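Local coordinates for protein acetylxylan esterase A (Aspergillus awamori, PDB 5X6S) that catalyses the removal of acetyl groups from acetylated xylan and xylo-oligosaccharides, contributing to the breakdown of plant cell-wall polysaccharide, at residues Asp50-Tyr53 / Ala54-Glu58; Val99-Ile103 / Ser104-Ala108; Thr255-His259 / Thr260-His264; Ile21-Pro24 / Asn25-Ser29. All coordinates share one frame; numbering follows the deposited sequence.

Followed from the N terminus, the chain meets contact 4 first, then contact 1, contact 2 and contact 3. Each is made within one continuous run of residues, so none encloses a long loop, and they follow in series without nesting or crossing. Contact 4 turns the chain out of strand 18-23; contact 1 starts helix 53-60 and meets contact 4 through E58. Contact 2 forms the end of helix 91-106, where Y106 packs on I21 and V23 of contact 4. Contact 3, its centre about 32 Å from that of contact 2, shapes the loop between strand 249-254 and helix 265-272 and touches contact 1 through I263.

Contact 1 of 4, residues Asp50-Tyr53 / Ala54-Glu58; sequences DSPY and ATLSE
P52 and L56 are joined by both backbone and side chain as the chain enters a helix. Among the backbone bonds, L56 N donates to P52 O over 3.0 Å. One residue on, S57 N reaches Y53 O at 2.8 Å. Proline suits the start of a helix because the amide hydrogen it lacks would have no acceptor in a preceding turn.

Two waters serve amides of the first turn, those of A54 and T55. Water 1 donates to S51 OG and accepts from A54 N, while water 2 lies 2.8 Å from S51 O and 3.0 Å from T55 N, so S51 uses side chain and carbonyl alike.

A side-chain bond adds to these: S57 OG gives its proton to A54 O at 2.8 Å. The torsion (chi1 83°) sets the hydroxyl between backbone N and carbonyl carbon, from where it can turn back onto the preceding turn.

The apolar part is small. P52 CB meets L56 CD1 at 4.0 Å, ring and branch lying side by side and pointing the same way.

Around the turn, L56 packs on helix 265-272, the Y53 hydroxyl bonds to D268 of that helix, A54 rests on Y22 and Y66, and the Y53 ring lies against strand 63-68.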
# COMPACT_ATOMS: atom_id res chain seq x y z
N ASP A 50 23.16 6.39 16.28
CA ASP A 50 24.05 6.85 15.21
C ASP A 50 23.29 7.29 13.96
O ASP A 50 23.73 7.00 12.83
CB ASP A 50 24.96 5.66 14.78
CG ASP A 50 26.17 6.11 13.94
OD1 ASP A 50 26.54 7.31 13.97
OD2 ASP A 50 26.75 5.24 13.24
N SER A 51 22.11 7.91 14.10
CA SER A 51 21.39 8.40 12.95
C SER A 51 20.54 9.52 13.47
O SER A 51 20.31 9.59 14.67
CB SER A 51 20.51 7.30 12.34
OG SER A 51 19.56 6.78 13.26
N PRO A 52 20.06 10.39 12.56
CA PRO A 52 19.27 11.53 13.01
C PRO A 52 17.79 11.26 13.14
O PRO A 52 17.06 12.20 13.46
CB PRO A 52 19.52 12.56 11.88
CG PRO A 52 19.67 11.71 10.64
CD PRO A 52 20.44 10.49 11.13
N TYR A 53 17.31 10.04 12.89
CA TYR A 53 15.85 9.81 12.72
C TYR A 53 15.02 10.04 13.97
O TYR A 53 13.88 10.54 13.87
CB TYR A 53 15.55 8.41 12.10
CG TYR A 53 16.24 8.23 10.79
CD1 TYR A 53 15.99 9.09 9.75
CD2 TYR A 53 17.29 7.30 10.64
CE1 TYR A 53 16.69 8.99 8.53
CE2 TYR A 53 18.00 7.21 9.46
CZ TYR A 53 17.68 8.05 8.41
OH TYR A 53 18.39 7.99 7.27
N ALA A 54 15.53 9.65 15.13
CA ALA A 54 14.79 9.93 16.39
C ALA A 54 14.67 11.42 16.68
O ALA A 54 13.61 11.88 17.10
CB ALA A 54 15.45 9.21 17.59
N THR A 55 15.73 12.18 16.42
CA THR A 55 15.71 13.63 16.56
C THR A 55 14.65 14.20 15.60
O THR A 55 13.81 15.01 15.99
CB THR A 55 17.12 14.26 16.30
OG1 THR A 55 18.02 13.85 17.32
CG2 THR A 55 17.09 15.77 16.28
N LEU A 56 14.69 13.76 14.35
CA LEU A 56 13.71 14.21 13.34
C LEU A 56 12.25 13.79 13.64
O LEU A 56 11.30 14.54 13.32
CB LEU A 56 14.16 13.76 11.96
CG LEU A 56 15.46 14.39 11.40
CD1 LEU A 56 16.03 13.57 10.26
CD2 LEU A 56 15.25 15.86 10.98
N SER A 57 12.06 12.62 14.26
CA SER A 57 10.72 12.15 14.66
C SER A 57 10.07 13.11 15.66
O SER A 57 8.88 13.24 15.72
CB SER A 57 10.78 10.76 15.27
OG SER A 57 11.13 10.78 16.63
N GLU A 58 10.89 13.80 16.44
CA GLU A 58 10.37 14.80 17.34
C GLU A 58 9.93 16.08 16.63
O GLU A 58 9.13 16.83 17.16
CB GLU A 58 11.37 15.11 18.46
CG GLU A 58 11.60 13.92 19.41
CD GLU A 58 10.43 13.58 20.33
OE1 GLU A 58 9.38 14.26 20.30
OE2 GLU A 58 10.56 12.59 21.08
O HOH W 1 17.93 7.69 15.21
O HOH W 2 18.43 10.83 16.36

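Contact 2 of 4, residues Val99-Ile103 / Ser104-Ala108; sequences VTWTI and SKYGA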
# COMPACT_ATOMS: atom_id res chain seq x y z
N VAL A 99 6.68 -3.57 10.50
CA VAL A 99 5.91 -2.51 9.90
C VAL A 99 4.42 -2.64 10.18
O VAL A 99 3.77 -1.71 10.68
CB VAL A 99 6.24 -2.34 8.39
CG1 VAL A 99 5.20 -1.46 7.68
CG2 VAL A 99 7.61 -1.76 8.25
N THR A 100 3.86 -3.80 9.84
CA THR A 100 2.43 -3.95 9.92
C THR A 100 1.95 -3.91 11.36
O THR A 100 0.87 -3.37 11.63
CB THR A 100 1.94 -5.22 9.20
OG1 THR A 100 2.47 -6.37 9.87
CG2 THR A 100 2.34 -5.18 7.68
N TRP A 101 2.76 -4.45 12.28
CA TRP A 101 2.46 -4.42 13.73
C TRP A 101 2.37 -2.96 14.19
O TRP A 101 1.44 -2.60 14.92
CB TRP A 101 3.52 -5.14 14.55
CG TRP A 101 3.24 -5.20 16.02
CD1 TRP A 101 2.47 -6.14 16.70
CD2 TRP A 101 3.63 -4.24 16.99
NE1 TRP A 101 2.42 -5.83 18.02
CE2 TRP A 101 3.13 -4.67 18.24
CE3 TRP A 101 4.38 -3.06 16.92
CZ2 TRP A 101 3.35 -3.96 19.41
CZ3 TRP A 101 4.61 -2.38 18.08
CH2 TRP A 101 4.07 -2.81 19.31
N THR A 102 3.33 -2.14 13.76
CA THR A 102 3.42 -0.76 14.18
C THR A 102 2.25 0.06 13.59
O THR A 102 1.66 0.92 14.30
CB THR A 102 4.77 -0.14 13.75
OG1 THR A 102 5.85 -0.91 14.32
CG2 THR A 102 4.90 1.33 14.17
N ILE A 103 1.90 -0.21 12.33
CA ILE A 103 0.74 0.46 11.70
C ILE A 103 -0.48 0.27 12.58
O ILE A 103 -1.17 1.27 12.97
CB ILE A 103 0.45 0.00 10.26
CG1 ILE A 103 1.58 0.50 9.32
CG2 ILE A 103 -0.92 0.56 9.81
CD1 ILE A 103 1.61 -0.18 7.95
N SER A 104 -0.78 -0.98 12.90
CA SER A 104 -1.96 -1.23 13.72
C SER A 104 -1.84 -0.74 15.15
O SER A 104 -2.77 -0.12 15.68
CB SER A 104 -2.31 -2.71 13.69
OG SER A 104 -3.43 -2.93 14.52
N LYS A 105 -0.71 -1.00 15.81
CA LYS A 105 -0.60 -0.65 17.22
C LYS A 105 -0.72 0.86 17.46
O LYS A 105 -1.36 1.30 18.45
CB LYS A 105 0.67 -1.21 17.85
CG LYS A 105 0.93 -0.75 19.29
CD LYS A 105 0.28 -1.67 20.33
CE LYS A 105 0.62 -1.23 21.78
NZ LYS A 105 2.07 -1.39 22.11
N TYR A 106 -0.14 1.65 16.55
CA TYR A 106 -0.10 3.10 16.76
C TYR A 106 -1.01 3.90 15.86
O TYR A 106 -0.99 5.09 15.89
CB TYR A 106 1.34 3.63 16.69
CG TYR A 106 2.19 3.12 17.81
CD1 TYR A 106 2.86 1.94 17.71
CD2 TYR A 106 2.29 3.84 19.03
CE1 TYR A 106 3.63 1.45 18.78
CE2 TYR A 106 3.05 3.35 20.10
CZ TYR A 106 3.70 2.17 19.98
OH TYR A 106 4.47 1.70 21.01
N GLY A 107 -1.83 3.25 15.05
CA GLY A 107 -2.67 3.97 14.12
C GLY A 107 -1.81 4.78 13.18
O GLY A 107 -2.16 5.88 12.79
N ALA A 108 -0.68 4.22 12.75
CA ALA A 108 0.20 4.90 11.80
C ALA A 108 -0.39 4.94 10.41
O ALA A 108 -1.19 4.11 10.05
CB ALA A 108 1.57 4.24 11.78
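The W101 indole carries K105 over one face of its six-membered ring: K105 CB stands 4.0 Å from the ring centroid, only 6° off the normal, in a CH-pi contact. T102 OG1, which bonds to M98 O, lies at the indole edge, in its plane. The rest of the lysine runs side by side with the indole, K105 CG coming to 3.8 Å from W101 CH2, and a bend at chi2 (89°) keeps the chain low along the ring before NZ arrives 3.7 Å from W101 CH2. Lysine suits this exposed place because its methylenes can cover an aromatic face while its ammonium stays at the surface. Y106 approaches W101 obliquely, CE1 to CZ3 at 4.0 Å, and T102 O lies at the edge of the tyrosine ring, in its plane.

These side chains belong to the C-terminal part of helix 91-106 of an alpha/beta-hydrolase fold, packed on the central sheet: T102 and Y106 lie against strands 18-23 and 63-68, and I103 and A108 against I33. In the crystal assembly T100, W101, I103 and S104 also meet the same four residues of the second subunit, T100 packing on its I103 and W101 on its S104, a serine small enough to let the indole come close.

Bonds such as K105 N to W101 O, 2.8 Å, continue the helix. After Y106 the chain turns at G107, whose positive phi (60°) comes easily to a residue without a side chain. A108 N then reaches back five residues to I103 O at 3.0 Å, in the carbonyl plane on a lone pair, and A108 CB lies near I103 CG1.

Contact 3 of 4, residues Thr255-His259 / Thr260-His264; sequences TGVGH and TVPIH
A cis peptide joins H259 to T260, drawing their CA atoms to 3.0 Å and turning the loop sharply. The T260 methyl uses this turn: CG2 sits over the centre of the imidazole face of H259, 3.6 Å from the ring centroid and 7° off the normal, a CH-pi contact. A beta-branched residue suits the place, since one branch can cover the ring while the hydroxyl branch points elsewhere.

Farther back, V257 spans the bend with one methyl. Its CG1, anti to the backbone N (chi1 178°), lies 4.2 Å from V261 CG2 and 4.0 Å from P262 CD; the side-chain part of this contact between the two arms is hydrocarbon, and no hydrogen bond crosses it. At the far end H264, in the N-cap position of helix 265-272, bends its ring back so that ND1 donates to P262 O at 2.8 Å, while NE2 bonds to Q237.

H259 NE2 bonds to S119 OG and ND1 to D202, leaving the T260 methyl on a ring already gripped at both nitrogens. The arrangement is that of the histidine loop of a serine esterase, consistent with a Ser-His-Asp catalytic triad.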
# COMPACT_ATOMS: atom_id res chain seq x y z
N THR A 255 31.32 12.36 -5.00
CA THR A 255 32.73 12.29 -5.36
C THR A 255 33.63 12.62 -4.18
O THR A 255 33.42 13.62 -3.47
CB THR A 255 33.04 13.24 -6.56
OG1 THR A 255 32.25 12.83 -7.68
CG2 THR A 255 34.53 13.21 -6.94
N GLY A 256 34.60 11.73 -3.97
CA GLY A 256 35.57 11.82 -2.89
C GLY A 256 35.14 11.23 -1.56
O GLY A 256 35.87 11.32 -0.58
N VAL A 257 33.94 10.63 -1.53
CA VAL A 257 33.39 9.99 -0.31
C VAL A 257 33.50 8.47 -0.44
O VAL A 257 33.29 7.88 -1.53
CB VAL A 257 31.91 10.45 -0.06
CG1 VAL A 257 31.28 9.77 1.17
CG2 VAL A 257 31.82 11.96 0.05
N GLY A 258 33.90 7.83 0.65
CA GLY A 258 34.00 6.39 0.71
C GLY A 258 32.79 5.70 1.36
O GLY A 258 31.63 6.11 1.15
N HIS A 259 33.08 4.66 2.10
CA HIS A 259 32.07 3.85 2.76
C HIS A 259 31.85 4.34 4.17
O HIS A 259 32.78 4.28 4.96
CB HIS A 259 32.52 2.38 2.79
CG HIS A 259 31.39 1.42 2.99
ND1 HIS A 259 30.44 1.17 2.02
CD2 HIS A 259 31.04 0.66 4.06
CE1 HIS A 259 29.56 0.29 2.49
NE2 HIS A 259 29.91 -0.04 3.71
N THR A 260 30.67 4.85 4.52
CA THR A 260 29.51 5.07 3.65
C THR A 260 29.33 6.58 3.41
O THR A 260 30.02 7.42 4.00
CB THR A 260 28.21 4.60 4.37
OG1 THR A 260 28.11 5.26 5.63
CG2 THR A 260 28.21 3.11 4.62
N VAL A 261 28.39 6.92 2.55
CA VAL A 261 27.93 8.28 2.41
C VAL A 261 27.18 8.60 3.71
O VAL A 261 26.25 7.86 4.09
CB VAL A 261 26.96 8.46 1.22
CG1 VAL A 261 26.37 9.87 1.20
CG2 VAL A 261 27.64 8.14 -0.13
N PRO A 262 27.58 9.67 4.40
CA PRO A 262 26.90 10.01 5.69
C PRO A 262 25.43 10.29 5.44
O PRO A 262 25.08 10.83 4.41
CB PRO A 262 27.57 11.32 6.14
CG PRO A 262 28.61 11.67 5.11
CD PRO A 262 28.67 10.60 4.05
N ILE A 263 24.57 9.97 6.41
CA ILE A 263 23.16 10.19 6.28
C ILE A 263 22.86 11.68 6.18
O ILE A 263 23.38 12.48 6.96
CB ILE A 263 22.42 9.65 7.54
CG1 ILE A 263 22.57 8.14 7.66
CG2 ILE A 263 20.95 10.05 7.51
CD1 ILE A 263 22.14 7.61 9.02
N HIS A 264 22.02 12.07 5.23
CA HIS A 264 21.58 13.42 5.10
C HIS A 264 20.13 13.42 5.59
O HIS A 264 19.19 13.35 4.79
CB HIS A 264 21.68 13.92 3.66
CG HIS A 264 23.08 14.13 3.18
ND1 HIS A 264 24.06 13.16 3.25
CD2 HIS A 264 23.69 15.23 2.65
CE1 HIS A 264 25.20 13.64 2.77
NE2 HIS A 264 24.99 14.89 2.40

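Contact 4 of 4, residues Ile21-Pro24 / Asn25-Ser29; sequences IYVP and NNLAS
L27 folding back onto V23 and P24 is a local apolar contact at the surface, made where strand 18-23 ends and the loop leading to strand 33-37 begins. The leucine meets V23 through both of its branches, CD1 and CD2 each lying 4.1 Å from V23 CG1, the two side chains crossing at an angle. Against P24 it stands roughly at a right angle: L27 CD1 is 4.0 Å from P24 CD, and P24 CG is the same distance from L27 CA. With CG set anti to the backbone N (chi1 -174°), the leucine reaches back along the chain to place its forked end over these two residues. A branched aliphatic fits because it can touch valine and proline together.

What brings L27 round is a tight backbone turn. N26 is the centre of an inverse gamma turn, closed by a weak bond of 3.0 Å from L27 N to N25 O. The amides of N25 and N26 find a partner in helix 53-60: the E58 carboxylate accepts from both and also bonds to the Y22 hydroxyl, so one glutamate binds two amides of the bend and a hydroxyl of the strand before it. P24, with no N-H to offer, packs on S57 and E58 of the same helix, while L27 touches I63 and V23 touches Y106. Polar asparagines suit the exposed bend.

The arrangement is an inverse gamma turn that leads the chain out of an inner strand of the alpha/beta-hydrolase sheet, beside strands 3-7 and 63-68.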
# COMPACT_ATOMS: atom_id res chain seq x y z
N ILE A 21 11.66 0.17 18.58
CA ILE A 21 11.02 1.37 18.05
C ILE A 21 11.24 2.61 18.89
O ILE A 21 11.31 2.55 20.13
CB ILE A 21 9.50 1.20 17.85
CG1 ILE A 21 8.78 0.92 19.16
CG2 ILE A 21 9.24 0.04 16.93
CD1 ILE A 21 7.24 0.94 18.96
N TYR A 22 11.41 3.74 18.21
CA TYR A 22 11.40 5.01 18.89
C TYR A 22 10.06 5.67 18.63
O TYR A 22 9.74 6.03 17.50
CB TYR A 22 12.52 5.94 18.47
CG TYR A 22 12.52 7.24 19.26
CD1 TYR A 22 13.12 7.33 20.51
CD2 TYR A 22 11.92 8.37 18.76
CE1 TYR A 22 13.07 8.54 21.26
CE2 TYR A 22 11.89 9.56 19.47
CZ TYR A 22 12.48 9.64 20.74
OH TYR A 22 12.46 10.84 21.43
N VAL A 23 9.32 5.89 19.72
CA VAL A 23 8.05 6.61 19.66
C VAL A 23 8.27 8.01 20.25
O VAL A 23 8.56 8.13 21.44
CB VAL A 23 6.91 5.88 20.43
CG1 VAL A 23 5.60 6.62 20.25
CG2 VAL A 23 6.75 4.44 19.93
N PRO A 24 8.20 9.06 19.41
CA PRO A 24 8.53 10.37 19.96
C PRO A 24 7.49 10.91 20.94
O PRO A 24 6.34 10.50 20.93
CB PRO A 24 8.58 11.25 18.72
CG PRO A 24 7.64 10.60 17.74
CD PRO A 24 7.83 9.13 17.99
N ASN A 25 7.94 11.80 21.80
CA ASN A 25 7.04 12.63 22.58
C ASN A 25 6.06 13.41 21.74
O ASN A 25 4.88 13.37 22.03
CB ASN A 25 7.85 13.55 23.48
CG ASN A 25 8.48 12.78 24.60
OD1 ASN A 25 7.86 11.83 25.15
ND2 ASN A 25 9.71 13.14 24.96
N ASN A 26 6.54 14.09 20.71
CA ASN A 26 5.73 14.89 19.79
C ASN A 26 5.13 13.96 18.69
O ASN A 26 5.24 14.22 17.52
CB ASN A 26 6.58 16.05 19.19
CG ASN A 26 5.73 17.11 18.43
OD1 ASN A 26 4.55 17.32 18.77
ND2 ASN A 26 6.35 17.82 17.42
N LEU A 27 4.50 12.89 19.11
CA LEU A 27 3.89 11.94 18.18
C LEU A 27 2.75 12.62 17.40
O LEU A 27 1.89 13.28 17.99
CB LEU A 27 3.38 10.74 18.95
CG LEU A 27 2.83 9.55 18.16
CD1 LEU A 27 3.92 8.89 17.34
CD2 LEU A 27 2.16 8.57 19.12
N ALA A 28 2.79 12.50 16.07
CA ALA A 28 1.68 12.96 15.20
C ALA A 28 0.40 12.18 15.45
O ALA A 28 0.44 11.04 15.91
CB ALA A 28 2.03 12.86 13.75
N SER A 29 -0.74 12.81 15.17
CA SER A 29 -2.05 12.16 15.29
C SER A 29 -2.14 10.89 14.44
O SER A 29 -2.74 9.88 14.84
CB SER A 29 -3.17 13.13 14.83
OG SER A 29 -3.37 14.11 15.85